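Local coordinates for protein MATE family efflux transporter (Vibrio cholerae, PDB 6IDP) that probably exports drugs and other toxic compounds from the cell as a membrane transporter coupled to proton flow, at residues A[262-267]-A[343-348]; A[172-177]-A[193-198]; A[44-49]-A[127-132]. All blocks are in the same frame, centred on the assembly; numbering follows the deposited sequence.

Interaction 1. Residues A[262-267]-A[343-348]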
loop_
_atom_site.group_PDB
_atom_site.type_symbol
_atom_site.label_atom_id
_atom_site.label_comp_id
_atom_site.label_asym_id
_atom_site.label_seq_id
_atom_site.Cartn_x
_atom_site.Cartn_y
_atom_site.Cartn_z
ATOM N N GLY A 262 26.662 12.088 1.517
ATOM C CA GLY A 262 26.479 13.096 2.545
ATOM C C GLY A 262 25.081 13.168 3.128
ATOM O O GLY A 262 24.126 12.635 2.557
ATOM N N THR A 263 24.965 13.848 4.265
ATOM C CA THR A 263 23.701 13.976 4.983
ATOM C C THR A 263 22.634 14.737 4.193
ATOM O O THR A 263 21.440 14.463 4.330
ATOM C CB THR A 263 23.912 14.677 6.342
ATOM O OG1 THR A 263 22.647 15.080 6.878
ATOM C CG2 THR A 263 24.791 15.903 6.180
ATOM N N ALA A 264 23.065 15.690 3.373
ATOM C CA ALA A 264 22.135 16.510 2.602
ATOM C C ALA A 264 21.500 15.715 1.469
ATOM O O ALA A 264 20.327 15.904 1.148
ATOM C CB ALA A 264 22.836 17.733 2.055
ATOM N N ALA A 265 22.286 14.835 0.860
ATOM C CA ALA A 265 21.778 13.961 -0.188
ATOM C C ALA A 265 20.756 12.992 0.394
ATOM O O ALA A 265 19.735 12.707 -0.232
ATOM C CB ALA A 265 22.916 13.206 -0.854
ATOM N N VAL A 266 21.033 12.491 1.595
ATOM C CA VAL A 266 20.105 11.592 2.274
ATOM C C VAL A 266 18.789 12.311 2.564
ATOM O O VAL A 266 17.712 11.768 2.326
ATOM C CB VAL A 266 20.699 11.045 3.589
ATOM C CG1 VAL A 266 19.665 10.210 4.335
ATOM C CG2 VAL A 266 21.941 10.218 3.304
ATOM N N ALA A 267 18.887 13.540 3.063
ATOM C CA ALA A 267 17.710 14.341 3.378
ATOM C C ALA A 267 16.909 14.692 2.123
ATOM O O ALA A 267 15.679 14.707 2.148
ATOM C CB ALA A 267 18.118 15.610 4.113
ATOM N N THR A 343 19.661 25.082 1.926
ATOM C CA THR A 343 19.979 25.286 0.515
ATOM C C THR A 343 20.643 24.073 -0.132
ATOM O O THR A 343 20.317 23.710 -1.266
ATOM C CB THR A 343 20.898 26.506 0.336
ATOM O OG1 THR A 343 20.320 27.635 1.000
ATOM C CG2 THR A 343 21.081 26.832 -1.144
ATOM N N GLU A 344 21.574 23.455 0.589
ATOM C CA GLU A 344 22.267 22.275 0.095
ATOM C C GLU A 344 21.273 21.155 -0.211
ATOM O O GLU A 344 21.405 20.451 -1.211
ATOM C CB GLU A 344 23.307 21.798 1.109
ATOM C CG GLU A 344 24.221 20.698 0.593
ATOM C CD GLU A 344 25.203 20.210 1.644
ATOM O OE1 GLU A 344 25.193 20.753 2.770
ATOM O OE2 GLU A 344 25.981 19.280 1.347
ATOM N N VAL A 345 20.270 21.004 0.650
ATOM C CA VAL A 345 19.254 19.987 0.445
ATOM C C VAL A 345 18.324 20.366 -0.705
ATOM O O VAL A 345 18.001 19.532 -1.551
ATOM C CB VAL A 345 18.419 19.752 1.719
ATOM C CG1 VAL A 345 17.418 18.626 1.492
ATOM C CG2 VAL A 345 19.326 19.429 2.896
ATOM N N SER A 346 17.909 21.629 -0.739
ATOM C CA SER A 346 16.961 22.091 -1.749
ATOM C C SER A 346 17.562 22.078 -3.154
ATOM O O SER A 346 16.844 21.892 -4.135
ATOM C CB SER A 346 16.450 23.495 -1.407
ATOM O OG SER A 346 17.484 24.459 -1.498
ATOM N N GLN A 347 18.874 22.272 -3.252
ATOM C CA GLN A 347 19.547 22.226 -4.546
ATOM C C GLN A 347 19.541 20.811 -5.127
ATOM O O GLN A 347 19.333 20.621 -6.326
ATOM C CB GLN A 347 20.984 22.739 -4.432
ATOM C CG GLN A 347 21.106 24.255 -4.358
ATOM C CD GLN A 347 22.550 24.717 -4.413
ATOM O OE1 GLN A 347 23.463 23.912 -4.597
ATOM N NE2 GLN A 347 22.764 26.019 -4.258
ATOM N N ILE A 348 19.773 19.822 -4.270
ATOM C CA ILE A 348 19.775 18.428 -4.697
ATOM C C ILE A 348 18.350 17.950 -4.966
ATOM O O ILE A 348 18.104 17.185 -5.900
ATOM C CB ILE A 348 20.444 17.520 -3.642
ATOM C CG1 ILE A 348 21.898 17.952 -3.425
ATOM C CG2 ILE A 348 20.384 16.062 -4.071
ATOM C CD1 ILE A 348 22.640 17.127 -2.383
#
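Glu344 leaves the first turn of helix 343-355 and reaches over the start of helix 263-279. Its CB lies 4.2 Å from the CB of Ala264. Because CG is anti to the backbone N (chi1 -171°) and the chain then runs out extended, the side chain slides along that methyl: Glu344 CG comes within 3.6 Å of Ala264 CB, and Glu344 CD within 3.5 Å. The carboxylate thus lays its flat face on the methyl, and OE2 stands nearer to it than OE1 does.

Further in, Val345 turns CG2 to the same Ala264 methyl, while its CG1 meets Ala267 CB at 4.1 Å. Ile348, a turn later, has CG1 anti to its carbonyl carbon and an extended tip. Its CD1 ends 3.9 Å from Ala265 CA, close to bare backbone. Alanines suit this face because small methyls let the helix axes approach to 8.4 Å while crossing at -53°. Ala265 and Ile348 both also touch Ile407 of helix 379-435, which extends the apolar core.

The chemistry is therefore graded: branched aliphatics pack against alanines, with Val345, Ala264 and Ala265 buried, and at the exposed side Glu344 lies with its CG and carboxylate carbon on the methyl of Ala264. Its negative charge, close to the N-terminal end of helix 263-279, would probably be favoured by that helix dipole.

Interaction 2. Residues A[172-177]-A[193-198]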
loop_
_atom_site.group_PDB
_atom_site.type_symbol
_atom_site.label_atom_id
_atom_site.label_comp_id
_atom_site.label_asym_id
_atom_site.label_seq_id
_atom_site.Cartn_x
_atom_site.Cartn_y
_atom_site.Cartn_z
ATOM N N VAL A 172 -10.247 11.663 10.636
ATOM C CA VAL A 172 -10.666 12.856 11.361
ATOM C C VAL A 172 -10.811 12.545 12.845
ATOM O O VAL A 172 -10.343 13.303 13.698
ATOM C CB VAL A 172 -11.998 13.416 10.815
ATOM C CG1 VAL A 172 -12.659 14.338 11.831
ATOM C CG2 VAL A 172 -11.767 14.142 9.503
ATOM N N LEU A 173 -11.447 11.417 13.144
ATOM C CA LEU A 173 -11.659 11.004 14.526
ATOM C C LEU A 173 -10.327 10.798 15.249
ATOM O O LEU A 173 -10.169 11.210 16.398
ATOM C CB LEU A 173 -12.505 9.728 14.576
ATOM C CG LEU A 173 -13.055 9.308 15.939
ATOM C CD1 LEU A 173 -13.724 10.485 16.632
ATOM C CD2 LEU A 173 -14.037 8.155 15.783
ATOM N N ASN A 174 -9.367 10.176 14.571
ATOM C CA ASN A 174 -8.046 9.958 15.154
ATOM C C ASN A 174 -7.296 11.273 15.344
ATOM O O ASN A 174 -6.526 11.427 16.292
ATOM C CB ASN A 174 -7.222 9.006 14.282
ATOM C CG ASN A 174 -6.098 8.331 15.051
ATOM O OD1 ASN A 174 -5.671 8.807 16.104
ATOM N ND2 ASN A 174 -5.604 7.220 14.516
ATOM N N LEU A 175 -7.530 12.218 14.438
ATOM C CA LEU A 175 -6.906 13.536 14.521
ATOM C C LEU A 175 -7.388 14.277 15.767
ATOM O O LEU A 175 -6.599 14.898 16.472
ATOM C CB LEU A 175 -7.212 14.347 13.257
ATOM C CG LEU A 175 -6.440 15.642 12.972
ATOM C CD1 LEU A 175 -7.081 16.853 13.647
ATOM C CD2 LEU A 175 -4.967 15.510 13.351
ATOM N N ILE A 176 -8.687 14.195 16.035
ATOM C CA ILE A 176 -9.285 14.855 17.193
ATOM C C ILE A 176 -8.862 14.207 18.512
ATOM O O ILE A 176 -8.545 14.901 19.478
ATOM C CB ILE A 176 -10.828 14.847 17.104
ATOM C CG1 ILE A 176 -11.298 15.621 15.871
ATOM C CG2 ILE A 176 -11.442 15.436 18.363
ATOM C CD1 ILE A 176 -12.802 15.613 15.685
ATOM N N LEU A 177 -8.858 12.879 18.549
ATOM C CA LEU A 177 -8.541 12.148 19.774
ATOM C C LEU A 177 -7.051 12.178 20.108
ATOM O O LEU A 177 -6.665 11.990 21.263
ATOM C CB LEU A 177 -9.015 10.697 19.662
ATOM C CG LEU A 177 -10.531 10.495 19.602
ATOM C CD1 LEU A 177 -10.877 9.033 19.361
ATOM C CD2 LEU A 177 -11.188 11.000 20.876
ATOM N N ALA A 193 -1.487 5.512 20.245
ATOM C CA ALA A 193 -1.963 4.175 19.925
ATOM C C ALA A 193 -3.401 3.983 20.396
ATOM O O ALA A 193 -4.213 3.362 19.706
ATOM C CB ALA A 193 -1.055 3.129 20.549
ATOM N N ILE A 194 -3.707 4.519 21.574
ATOM C CA ILE A 194 -5.054 4.454 22.128
ATOM C C ILE A 194 -6.041 5.226 21.256
ATOM O O ILE A 194 -7.158 4.767 21.012
ATOM C CB ILE A 194 -5.090 5.002 23.566
ATOM C CG1 ILE A 194 -4.212 4.144 24.476
ATOM C CG2 ILE A 194 -6.517 5.055 24.093
ATOM C CD1 ILE A 194 -3.970 4.743 25.837
ATOM N N ALA A 195 -5.620 6.393 20.776
ATOM C CA ALA A 195 -6.440 7.183 19.864
ATOM C C ALA A 195 -6.720 6.406 18.577
ATOM O O ALA A 195 -7.805 6.500 18.006
ATOM C CB ALA A 195 -5.763 8.510 19.552
ATOM N N THR A 196 -5.733 5.634 18.133
ATOM C CA THR A 196 -5.875 4.817 16.935
ATOM C C THR A 196 -6.837 3.647 17.161
ATOM O O THR A 196 -7.655 3.333 16.293
ATOM C CB THR A 196 -4.509 4.277 16.467
ATOM O OG1 THR A 196 -3.627 5.373 16.192
ATOM C CG2 THR A 196 -4.663 3.432 15.207
ATOM N N ILE A 197 -6.741 3.006 18.323
ATOM C CA ILE A 197 -7.628 1.891 18.652
ATOM C C ILE A 197 -9.088 2.340 18.637
ATOM O O ILE A 197 -9.946 1.665 18.071
ATOM C CB ILE A 197 -7.302 1.277 20.034
ATOM C CG1 ILE A 197 -5.892 0.688 20.044
ATOM C CG2 ILE A 197 -8.321 0.202 20.398
ATOM C CD1 ILE A 197 -5.420 0.230 21.415
ATOM N N ILE A 198 -9.365 3.487 19.248
ATOM C CA ILE A 198 -10.731 3.991 19.320
ATOM C C ILE A 198 -11.249 4.377 17.937
ATOM O O ILE A 198 -12.360 4.006 17.561
ATOM C CB ILE A 198 -10.833 5.197 20.268
ATOM C CG1 ILE A 198 -10.355 4.800 21.665
ATOM C CG2 ILE A 198 -12.262 5.717 20.322
ATOM C CD1 ILE A 198 -10.436 5.912 22.680
#
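Helices 161-184 and 189-213 follow each other in the chain and form an antiparallel helical hairpin, joined by a short turn. The segments 172-177 and 193-198 are one level of its interface, where the local axes come to 8.7 Å at an angle of 146°.

One polar bond crosses here. Asn174 holds CG anti to its backbone N (chi1 -158°), which swings the amide out to the neighbouring helix. Asn174 ND2 donates to Thr196 OG1 at 3.2 Å, with an N-H...O angle of 165°, and the oxygen lies close to the amide plane. The bond is nearly straight. Thr196 OG1 is anti to its carbonyl carbon and also bonds to the carbonyl O of Ala192, one turn back; since a carbonyl oxygen can only accept, the hydroxyl donates to its own helix and accepts from Asn174. Two bonds thus grip the threonine oxygen and fix its rotation. The amide oxygen of Asn174, OD1, lies 3.5 Å from Ala195 CB.

One turn along, Leu177 CB meets Ala195 CB at 3.9 Å, and alanine is small enough to be shared by the leucine and the amide. Leu177 CD1 then meets Ile198 CG2 at 3.7 Å, the two branched chains crossing at about a right angle.

A bound monoolein molecule touches Asn174, and Phe31 of helix 5-39 packs on Asn174 as well, so this buried amide has both lipid and aromatic neighbours. A close crossing at Ala195, an inter-helix amide-to-hydroxyl bond and aliphatic packing beside them fit a transmembrane helical hairpin, here within the bundle of a MATE transporter.

Interaction 3. Residues A[44-49]-A[127-132]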
loop_
_atom_site.group_PDB
_atom_site.type_symbol
_atom_site.label_atom_id
_atom_site.label_comp_id
_atom_site.label_asym_id
_atom_site.label_seq_id
_atom_site.Cartn_x
_atom_site.Cartn_y
_atom_site.Cartn_z
ATOM N N VAL A 44 13.143 12.638 22.763
ATOM C CA VAL A 44 14.086 11.777 22.060
ATOM C C VAL A 44 13.753 10.296 22.222
ATOM O O VAL A 44 13.644 9.568 21.238
ATOM C CB VAL A 44 15.530 12.026 22.543
ATOM C CG1 VAL A 44 16.496 11.066 21.865
ATOM C CG2 VAL A 44 15.931 13.470 22.284
ATOM N N LEU A 45 13.596 9.857 23.467
ATOM C CA LEU A 45 13.283 8.458 23.755
ATOM C C LEU A 45 11.915 7.996 23.229
ATOM O O LEU A 45 11.807 6.879 22.723
ATOM C CB LEU A 45 13.373 8.195 25.261
ATOM C CG LEU A 45 14.795 8.028 25.798
ATOM C CD1 LEU A 45 14.780 7.660 27.274
ATOM C CD2 LEU A 45 15.547 6.985 24.983
ATOM N N PRO A 46 10.863 8.830 23.357
ATOM C CA PRO A 46 9.606 8.393 22.735
ATOM C C PRO A 46 9.697 8.287 21.213
ATOM O O PRO A 46 9.216 7.307 20.641
ATOM C CB PRO A 46 8.614 9.486 23.143
ATOM C CG PRO A 46 9.170 10.042 24.405
ATOM C CD PRO A 46 10.657 10.009 24.220
ATOM N N LEU A 47 10.303 9.280 20.569
ATOM C CA LEU A 47 10.456 9.266 19.117
ATOM C C LEU A 47 11.373 8.136 18.665
ATOM O O LEU A 47 11.159 7.541 17.607
ATOM C CB LEU A 47 10.988 10.612 18.622
ATOM C CG LEU A 47 9.928 11.684 18.370
ATOM C CD1 LEU A 47 10.569 13.047 18.157
ATOM C CD2 LEU A 47 9.073 11.303 17.171
ATOM N N ALA A 48 12.391 7.841 19.466
ATOM C CA ALA A 48 13.260 6.703 19.195
ATOM C C ALA A 48 12.441 5.421 19.253
ATOM O O ALA A 48 12.508 4.592 18.349
ATOM C CB ALA A 48 14.415 6.650 20.186
ATOM N N ALA A 49 11.660 5.280 20.321
ATOM C CA ALA A 49 10.754 4.149 20.491
ATOM C C ALA A 49 9.823 4.003 19.291
ATOM O O ALA A 49 9.589 2.897 18.803
ATOM C CB ALA A 49 9.947 4.314 21.766
ATOM N N PHE A 127 13.938 -0.038 25.609
ATOM C CA PHE A 127 13.208 -1.210 26.090
ATOM C C PHE A 127 12.146 -0.868 27.140
ATOM O O PHE A 127 11.071 -1.473 27.165
ATOM C CB PHE A 127 14.194 -2.236 26.668
ATOM C CG PHE A 127 15.045 -2.934 25.628
ATOM C CD1 PHE A 127 15.831 -2.212 24.743
ATOM C CD2 PHE A 127 15.076 -4.317 25.560
ATOM C CE1 PHE A 127 16.616 -2.854 23.800
ATOM C CE2 PHE A 127 15.860 -4.965 24.619
ATOM C CZ PHE A 127 16.631 -4.231 23.738
ATOM N N ALA A 128 12.451 0.101 27.998
ATOM C CA ALA A 128 11.534 0.525 29.052
ATOM C C ALA A 128 10.216 1.057 28.490
ATOM O O ALA A 128 9.145 0.798 29.040
ATOM C CB ALA A 128 12.193 1.582 29.927
ATOM N N ILE A 129 10.305 1.799 27.391
ATOM C CA ILE A 129 9.127 2.387 26.765
ATOM C C ILE A 129 8.369 1.360 25.919
ATOM O O ILE A 129 7.138 1.342 25.913
ATOM C CB ILE A 129 9.507 3.599 25.888
ATOM C CG1 ILE A 129 10.285 4.630 26.710
ATOM C CG2 ILE A 129 8.267 4.237 25.283
ATOM C CD1 ILE A 129 10.618 5.896 25.946
ATOM N N ILE A 130 9.107 0.499 25.220
ATOM C CA ILE A 130 8.504 -0.517 24.355
ATOM C C ILE A 130 7.685 -1.534 25.158
ATOM O O ILE A 130 6.678 -2.056 24.667
ATOM C CB ILE A 130 9.590 -1.247 23.513
ATOM C CG1 ILE A 130 9.582 -0.739 22.070
ATOM C CG2 ILE A 130 9.377 -2.754 23.498
ATOM C CD1 ILE A 130 9.725 0.752 21.944
ATOM N N ASP A 131 8.103 -1.790 26.396
ATOM C CA ASP A 131 7.417 -2.742 27.271
ATOM C C ASP A 131 5.929 -2.442 27.420
ATOM O O ASP A 131 5.111 -3.357 27.522
ATOM C CB ASP A 131 8.072 -2.769 28.657
ATOM C CG ASP A 131 9.095 -3.880 28.801
ATOM O OD1 ASP A 131 9.005 -4.877 28.055
ATOM O OD2 ASP A 131 9.984 -3.759 29.669
ATOM N N HIS A 132 5.576 -1.161 27.427
ATOM C CA HIS A 132 4.176 -0.780 27.548
ATOM C C HIS A 132 3.609 -0.212 26.244
ATOM O O HIS A 132 2.410 -0.325 25.986
ATOM C CB HIS A 132 3.991 0.226 28.690
ATOM C CG HIS A 132 4.822 1.463 28.553
ATOM N ND1 HIS A 132 4.396 2.569 27.849
ATOM C CD2 HIS A 132 6.049 1.773 29.035
ATOM C CE1 HIS A 132 5.328 3.505 27.900
ATOM N NE2 HIS A 132 6.340 3.047 28.614
#
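In the MATE fold, a helical membrane bundle, the short helix 44-51 lies against the early part of the long helix 124-156. The two local axes pass 9.5 Å apart at -59°, so their side chains meet obliquely, and two isoleucines of one helix press on the smaller groups of the other.

Ile129 has its CB turned toward helix 44-51, and the side chain forks. With CG1 anti to the carbonyl carbon (chi1 -55°) and an extended tip, Ile129 CD1 pushes in over the first turn of 44-51, reaching 3.6 Å from the carbonyl O of Leu45 and 3.7 Å from Leu45 CB. The same methyl lies near Pro46 N. Proline suits this place because the first turn of a helix does not need its N-H. The other branch, Ile129 CG2, goes to the methyl of Ala49 at 3.9 Å.

Ile130 starts across the interface instead of into it, yet its bent chain (chi2 54°) brings CD1 round to Ala49. Ile130 CD1 stops 3.6 Å from Ala49 CB, so this one methyl is touched by both isoleucines, from two directions about a right angle apart. The small methyl of Ala49 suits the closest backbone approach, Ala49 CA to Ile130 CA at 6.5 Å.

Beyond the interface, Leu117 and Arg113 of helix 113-119 touch Ile130, and Asp131 forms a salt bridge to Arg113. Helix 124-156 is kinked here, and the next turn carries His132, whose ring has the carbonyl O of Ile129 3.2 Å above its plane, over the centre.

How the interactions relate
Interactions 1 and 3 belong to different MatE domains, yet both place the first turns of a helix (263-279 and 44-51) against a second helix with similar crossing angles and alanines facing branched residues, consistent with related architecture. The centres of interactions 1 and 3 are 29 Å apart. Interaction 2 is nearer to interaction 3, at 20 Å between centres and about 7 Å between nearest atoms, and a hydrogen bond from His132 to Asp190 ties helix 124-156 to the helix carrying 193-198. The centres of interactions 1 and 2 are 35 Å apart. A bound monoolein touches Asn174 in interaction 2, whereas the side chains of Ile130 and Ile348 make no such contact.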